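Side-chain contacts in 4-diphosphocytidyl-2C-methyl-D-erythritol synthase (Neisseria gonorrhoeae, PDB 1VGW), which probably catalyses the formation of 4-diphosphocytidyl-2-C-methyl-D-erythritol from CTP and 2-C-methyl-D-erythritol 4-phosphate, a step of isoprenoid biosynthesis: residues 61-64 with 65-69; 83-86 with 87-91; 92-95 with 96-100. All coordinates share one frame; numbering follows the deposited sequence.

Contact 1: residues 61-64 with 65-69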
loop_
_atom_site.group_PDB
_atom_site.type_symbol
_atom_site.label_atom_id
_atom_site.label_comp_id
_atom_site.label_asym_id
_atom_site.label_seq_id
_atom_site.Cartn_x
_atom_site.Cartn_y
_atom_site.Cartn_z
ATOM N N ASP B 61 26.087 -1.189 -18.390
ATOM C CA ASP B 61 25.909 -2.201 -17.367
ATOM C C ASP B 61 26.849 -3.386 -17.572
ATOM O O ASP B 61 26.881 -3.946 -18.669
ATOM C CB ASP B 61 24.466 -2.690 -17.282
ATOM C CG ASP B 61 24.171 -3.504 -16.039
ATOM O OD1 ASP B 61 22.973 -3.762 -15.759
ATOM O OD2 ASP B 61 25.117 -3.891 -15.308
ATOM N N THR B 62 27.516 -3.788 -16.498
ATOM C CA THR B 62 28.451 -4.888 -16.495
ATOM C C THR B 62 27.980 -6.079 -15.688
ATOM O O THR B 62 28.072 -7.221 -16.205
ATOM C CB THR B 62 29.871 -4.469 -16.047
ATOM O OG1 THR B 62 29.816 -3.765 -14.786
ATOM C CG2 THR B 62 30.501 -3.569 -17.103
ATOM N N PHE B 63 27.275 -5.867 -14.571
ATOM C CA PHE B 63 26.806 -6.975 -13.741
ATOM C C PHE B 63 25.825 -7.868 -14.507
ATOM O O PHE B 63 25.710 -9.052 -14.175
ATOM C CB PHE B 63 26.235 -6.574 -12.398
ATOM C CG PHE B 63 25.890 -7.698 -11.453
ATOM C CD1 PHE B 63 26.882 -8.510 -10.919
ATOM C CD2 PHE B 63 24.583 -7.943 -11.069
ATOM C CE1 PHE B 63 26.576 -9.550 -10.053
ATOM C CE2 PHE B 63 24.271 -8.978 -10.211
ATOM C CZ PHE B 63 25.265 -9.790 -9.700
ATOM N N ALA B 64 25.216 -7.312 -15.540
ATOM C CA ALA B 64 24.310 -7.978 -16.434
ATOM C C ALA B 64 24.942 -9.210 -17.087
ATOM O O ALA B 64 24.252 -10.228 -17.192
ATOM C CB ALA B 64 23.776 -7.005 -17.474
ATOM N N ASP B 65 26.224 -9.175 -17.418
ATOM C CA ASP B 65 26.949 -10.311 -17.973
ATOM C C ASP B 65 26.897 -11.494 -17.005
ATOM O O ASP B 65 26.687 -12.645 -17.367
ATOM C CB ASP B 65 28.413 -9.968 -18.233
ATOM C CG ASP B 65 28.638 -8.859 -19.221
ATOM O OD1 ASP B 65 27.797 -7.938 -19.322
ATOM O OD2 ASP B 65 29.679 -8.868 -19.923
ATOM N N LYS B 66 27.056 -11.193 -15.711
ATOM C CA LYS B 66 26.992 -12.258 -14.711
ATOM C C LYS B 66 25.596 -12.874 -14.684
ATOM O O LYS B 66 25.457 -14.093 -14.549
ATOM C CB LYS B 66 27.420 -11.779 -13.334
ATOM C CG LYS B 66 28.899 -11.405 -13.244
ATOM C CD LYS B 66 29.305 -11.035 -11.816
ATOM C CE LYS B 66 30.749 -10.537 -11.792
ATOM N NZ LYS B 66 31.474 -10.953 -10.562
ATOM N N VAL B 67 24.570 -12.036 -14.846
ATOM C CA VAL B 67 23.176 -12.505 -14.856
ATOM C C VAL B 67 22.974 -13.502 -15.992
ATOM O O VAL B 67 22.459 -14.598 -15.838
ATOM C CB VAL B 67 22.199 -11.333 -15.025
ATOM C CG1 VAL B 67 20.747 -11.792 -14.972
ATOM C CG2 VAL B 67 22.426 -10.275 -13.943
ATOM N N GLN B 68 23.573 -13.179 -17.148
ATOM C CA GLN B 68 23.470 -14.039 -18.297
ATOM C C GLN B 68 23.966 -15.452 -18.061
ATOM O O GLN B 68 23.335 -16.395 -18.561
ATOM C CB GLN B 68 24.107 -13.431 -19.550
ATOM C CG GLN B 68 23.924 -14.352 -20.770
ATOM C CD GLN B 68 22.521 -14.331 -21.338
ATOM O OE1 GLN B 68 22.180 -13.547 -22.222
ATOM N NE2 GLN B 68 21.651 -15.218 -20.828
ATOM N N THR B 69 25.068 -15.612 -17.317
ATOM C CA THR B 69 25.627 -16.940 -17.031
ATOM C C THR B 69 24.772 -17.710 -16.070
ATOM O O THR B 69 24.782 -18.940 -16.012
ATOM C CB THR B 69 27.043 -16.794 -16.437
ATOM O OG1 THR B 69 27.964 -16.514 -17.503
ATOM C CG2 THR B 69 27.511 -17.972 -15.654
#
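In the beta-alpha-beta unit made by strand 52-56, helix 63-70 and strand 75-77, the turn that leads into helix 63-70 brings F63 against K66 and V67. The F63 ring and the K66 chain cross at about a right angle, and CD of K66 comes in obliquely, 3.6 Å from CE1 of F63, so the lysine uses its aliphatic middle and not its amine. With CG of F63 anti to the backbone N (chi1 -173°), the ring lies alongside the following turn. On this ring V67 has a looser hold: its CG2 is 4.3 Å from CD2 of F63, an apolar contact. Outside the segments the ring also meets Y28, packed edge-to-face with it, and T35 and E38, while V67 reaches L41 of helix 36-45.

Before the helix, D61 supplies a capping bond: A64 N points at D61 OD2, weakly at 3.4 Å though fairly straight at 154°. The other carboxylate oxygen is held by the hydroxyl of Y28, which helps fix the rotation of the group. The turn itself closes with D65 N bonded to T62 O at 3.0 Å. Regular helical bonds follow, V67 N to F63 O at 3.3 Å and Q68 N to A64 O at 3.0 Å. D65 OD1 is 3.2 Å from T62 O, a meeting of two acceptors; OD1 is also salt-bridged to K78, which would be expected to ease their approach. Capped by an aspartate and packed on helix 36-45, the segment is the N-terminal part of the connecting helix of a beta-alpha-beta crossover.

Contact 2: residues 83-86 with 87-91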
loop_
_atom_site.group_PDB
_atom_site.type_symbol
_atom_site.label_atom_id
_atom_site.label_comp_id
_atom_site.label_asym_id
_atom_site.label_seq_id
_atom_site.Cartn_x
_atom_site.Cartn_y
_atom_site.Cartn_z
ATOM N N THR B 83 15.354 6.538 -20.441
ATOM C CA THR B 83 14.278 6.423 -19.492
ATOM C C THR B 83 13.591 5.042 -19.609
ATOM O O THR B 83 13.721 4.370 -20.623
ATOM C CB THR B 83 13.176 7.472 -19.626
ATOM O OG1 THR B 83 12.485 7.255 -20.857
ATOM C CG2 THR B 83 13.674 8.893 -19.501
ATOM N N ARG B 84 12.818 4.662 -18.596
ATOM C CA ARG B 84 12.080 3.404 -18.604
ATOM C C ARG B 84 11.177 3.336 -19.851
ATOM O O ARG B 84 11.198 2.326 -20.578
ATOM C CB ARG B 84 11.245 3.240 -17.351
ATOM C CG ARG B 84 10.901 1.813 -16.928
ATOM C CD ARG B 84 9.846 1.762 -15.861
ATOM N NE ARG B 84 9.285 0.448 -15.550
ATOM C CZ ARG B 84 8.283 -0.177 -16.154
ATOM N NH1 ARG B 84 7.851 -1.376 -15.755
ATOM N NH2 ARG B 84 7.691 0.353 -17.210
ATOM N N ALA B 85 10.519 4.440 -20.188
ATOM C CA ALA B 85 9.616 4.456 -21.334
ATOM C C ALA B 85 10.350 4.125 -22.623
ATOM O O ALA B 85 9.919 3.279 -23.431
ATOM C CB ALA B 85 8.866 5.751 -21.415
ATOM N N GLU B 86 11.534 4.694 -22.800
ATOM C CA GLU B 86 12.340 4.422 -23.965
ATOM C C GLU B 86 12.886 3.012 -24.020
ATOM O O GLU B 86 13.024 2.440 -25.108
ATOM C CB GLU B 86 13.470 5.456 -24.110
ATOM C CG GLU B 86 13.850 5.594 -25.592
ATOM C CD GLU B 86 15.156 6.309 -25.848
ATOM O OE1 GLU B 86 15.559 7.187 -25.044
ATOM O OE2 GLU B 86 15.785 5.989 -26.890
ATOM N N THR B 87 13.235 2.410 -22.868
ATOM C CA THR B 87 13.749 1.034 -22.883
ATOM C C THR B 87 12.637 0.049 -23.145
ATOM O O THR B 87 12.799 -0.891 -23.947
ATOM C CB THR B 87 14.680 0.666 -21.752
ATOM O OG1 THR B 87 14.285 -0.473 -20.977
ATOM C CG2 THR B 87 15.045 1.805 -20.828
ATOM N N VAL B 88 11.437 0.248 -22.602
ATOM C CA VAL B 88 10.329 -0.644 -22.916
ATOM C C VAL B 88 10.035 -0.593 -24.430
ATOM O O VAL B 88 9.914 -1.602 -25.101
ATOM C CB VAL B 88 9.048 -0.330 -22.144
ATOM C CG1 VAL B 88 7.868 -1.063 -22.778
ATOM C CG2 VAL B 88 9.157 -0.800 -20.688
ATOM N N ARG B 89 10.043 0.598 -24.988
ATOM C CA ARG B 89 9.780 0.799 -26.416
ATOM C C ARG B 89 10.769 0.040 -27.269
ATOM O O ARG B 89 10.405 -0.685 -28.214
ATOM C CB ARG B 89 9.868 2.305 -26.710
ATOM C CG ARG B 89 8.815 2.844 -27.607
ATOM C CD ARG B 89 8.401 4.280 -27.331
ATOM N NE ARG B 89 9.574 5.154 -27.250
ATOM C CZ ARG B 89 9.673 6.118 -26.330
ATOM N NH1 ARG B 89 8.680 6.329 -25.466
ATOM N NH2 ARG B 89 10.785 6.834 -26.257
ATOM N N ASN B 90 12.071 0.122 -26.923
ATOM C CA ASN B 90 13.081 -0.592 -27.696
ATOM C C ASN B 90 12.953 -2.109 -27.557
ATOM O O ASN B 90 13.239 -2.889 -28.470
ATOM C CB ASN B 90 14.483 -0.181 -27.257
ATOM C CG ASN B 90 14.876 1.251 -27.388
ATOM O OD1 ASN B 90 14.364 2.078 -28.127
ATOM N ND2 ASN B 90 15.916 1.626 -26.580
ATOM N N GLY B 91 12.632 -2.594 -26.364
ATOM C CA GLY B 91 12.538 -4.053 -26.197
ATOM C C GLY B 91 11.391 -4.589 -27.054
ATOM O O GLY B 91 11.562 -5.565 -27.780
#
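From R84 to N90 the backbone makes a run of i to i+4 helical hydrogen bonds across the two segments, the N-terminal part of helix 84-98. V88 N meets R84 O at 2.9 Å, nearly along the C=O axis, whereas N90 N reaches E86 O at 3.1 Å with the donor tilted 31° from the carbonyl plane. T83 occupies the N-cap: its OG1 accepts from E86 N at 3.4 Å, a weak bond with a straight N-H angle of 165°.

R84 and V88 run side by side and point the same way, with NH2 of R84 3.9 Å from CG2 of V88. The extended R84 chain carries its guanidinium to salt bridges with D111 (from NH1) and E192 (from NH2), which together should limit its rotation. R84, T87 and V88 all touch P12 of strand 7-12.

R89 takes a different course. Its chain bends at the second and third torsions (chi3 51°), which folds the guanidinium back so that one face lies over A85 O and E86 CA. NH2 of R89 rests 3.4 Å from CG of E86, but is 4.9 Å from its OE1, and so pairs with the methylene and makes no salt bridge, although the carboxylate and guanidinium planes are nearly parallel. N90 CG sits 3.2 Å from E86 O, and ND2 of N90 is bonded to O of N79.

Contact 3: residues 92-95 with 96-100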
loop_
_atom_site.group_PDB
_atom_site.type_symbol
_atom_site.label_atom_id
_atom_site.label_comp_id
_atom_site.label_asym_id
_atom_site.label_seq_id
_atom_site.Cartn_x
_atom_site.Cartn_y
_atom_site.Cartn_z
ATOM N N VAL B 92 10.211 -4.009 -26.898
ATOM C CA VAL B 92 9.050 -4.430 -27.699
ATOM C C VAL B 92 9.370 -4.342 -29.188
ATOM O O VAL B 92 9.117 -5.323 -29.904
ATOM C CB VAL B 92 7.804 -3.587 -27.389
ATOM C CG1 VAL B 92 6.632 -3.981 -28.306
ATOM C CG2 VAL B 92 7.384 -3.709 -25.931
ATOM N N ALA B 93 9.970 -3.266 -29.678
ATOM C CA ALA B 93 10.301 -3.161 -31.097
ATOM C C ALA B 93 11.242 -4.260 -31.552
ATOM O O ALA B 93 11.122 -4.848 -32.641
ATOM C CB ALA B 93 10.934 -1.821 -31.438
ATOM N N LYS B 94 12.305 -4.475 -30.767
ATOM C CA LYS B 94 13.269 -5.519 -31.092
ATOM C C LYS B 94 12.632 -6.891 -31.021
ATOM O O LYS B 94 12.908 -7.705 -31.914
ATOM C CB LYS B 94 14.527 -5.359 -30.236
ATOM C CG LYS B 94 15.629 -6.338 -30.499
ATOM C CD LYS B 94 17.029 -5.845 -30.130
ATOM C CE LYS B 94 17.931 -7.069 -29.917
ATOM N NZ LYS B 94 19.374 -6.772 -30.051
ATOM N N LEU B 95 11.696 -7.181 -30.116
ATOM C CA LEU B 95 11.058 -8.515 -30.102
ATOM C C LEU B 95 10.319 -8.806 -31.425
ATOM O O LEU B 95 10.192 -9.967 -31.863
ATOM C CB LEU B 95 10.131 -8.669 -28.908
ATOM C CG LEU B 95 10.666 -9.069 -27.554
ATOM C CD1 LEU B 95 9.686 -8.740 -26.415
ATOM C CD2 LEU B 95 10.977 -10.562 -27.452
ATOM N N LEU B 96 9.689 -7.793 -32.014
ATOM C CA LEU B 96 8.952 -7.902 -33.252
ATOM C C LEU B 96 9.931 -7.943 -34.437
ATOM O O LEU B 96 9.973 -8.882 -35.214
ATOM C CB LEU B 96 8.050 -6.710 -33.443
ATOM C CG LEU B 96 6.604 -6.634 -33.075
ATOM C CD1 LEU B 96 5.875 -7.918 -32.824
ATOM C CD2 LEU B 96 6.328 -5.596 -32.016
ATOM N N GLU B 97 10.838 -6.970 -34.517
ATOM C CA GLU B 97 11.800 -6.890 -35.617
ATOM C C GLU B 97 12.569 -8.197 -35.720
ATOM O O GLU B 97 12.896 -8.699 -36.802
ATOM C CB GLU B 97 12.759 -5.730 -35.413
ATOM C CG GLU B 97 13.551 -5.259 -36.597
ATOM C CD GLU B 97 14.381 -6.295 -37.312
ATOM O OE1 GLU B 97 14.163 -6.505 -38.537
ATOM O OE2 GLU B 97 15.236 -6.950 -36.665
ATOM N N THR B 98 12.885 -8.755 -34.569
ATOM C CA THR B 98 13.623 -9.999 -34.481
ATOM C C THR B 98 12.850 -11.207 -34.914
ATOM O O THR B 98 13.468 -12.200 -35.333
ATOM C CB THR B 98 14.160 -10.115 -33.022
ATOM O OG1 THR B 98 15.560 -9.726 -33.070
ATOM C CG2 THR B 98 13.991 -11.421 -32.375
ATOM N N GLY B 99 11.541 -11.252 -34.730
ATOM C CA GLY B 99 10.732 -12.402 -35.069
ATOM C C GLY B 99 10.453 -13.300 -33.878
ATOM O O GLY B 99 9.740 -14.321 -33.999
ATOM N N LEU B 100 10.957 -12.918 -32.706
ATOM C CA LEU B 100 10.708 -13.718 -31.488
ATOM C C LEU B 100 9.260 -13.606 -31.053
ATOM O O LEU B 100 8.664 -14.474 -30.403
ATOM C CB LEU B 100 11.705 -13.296 -30.432
ATOM C CG LEU B 100 13.146 -13.779 -30.582
ATOM C CD1 LEU B 100 14.051 -13.075 -29.567
ATOM C CD2 LEU B 100 13.247 -15.284 -30.393
#
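The carbonyl of K94 takes T98 N at 2.9 Å, the donor tilted 23° from the carbonyl plane. Of the T98 side chain, CB comes closest to the same oxygen, 2.9 Å from K94 O, with OG1 further off. The A93 carbonyl accepts E97 N at 2.8 Å, and CB of E97 also approaches that oxygen.

Two apolar pairs accompany these bonds. V92 and L96 run side by side in the same direction, CG1 of V92 lying 4.1 Å from CD2 of L96; V92 CG1 reaches this place because it is anti to the backbone N. Both residues lean on helix 174-180.

This is the C-terminal end of helix 84-98, where G99 leaves helical angles with a positive phi of 97°. G99 N bonds to L96 O at 2.9 Å and only weakly to L95 O at 3.4 Å. Beyond the glycine the chain turns back, letting L100 cross L95 at about a right angle, with CB of L100 4.1 Å from CD2 of L95. Both leucines also touch W77 of strand 75-77, whose ring makes a cation-pi contact with K94.

In the fold
Contacts 2 and 3 are consecutive parts of one helix, 84-98, with centres 13 Å apart: one holds its capped start and the other its glycine end. Contact 1 lies on a separate helix, 63-70, with its centre 19 Å from contact 2 and 22 Å from contact 3, and touches neither. Strand 75-77, which follows helix 63-70, is one of the elements that contact 3 packs against. Two of the predicted site residues lie near these helix starts: the F63 side chain is about 9 Å from that of K26, a predicted transition-state stabiliser, and that of R84 about 6 Å from that of K214, predicted to position the substrate MEP. Contact 3 is away from these sites.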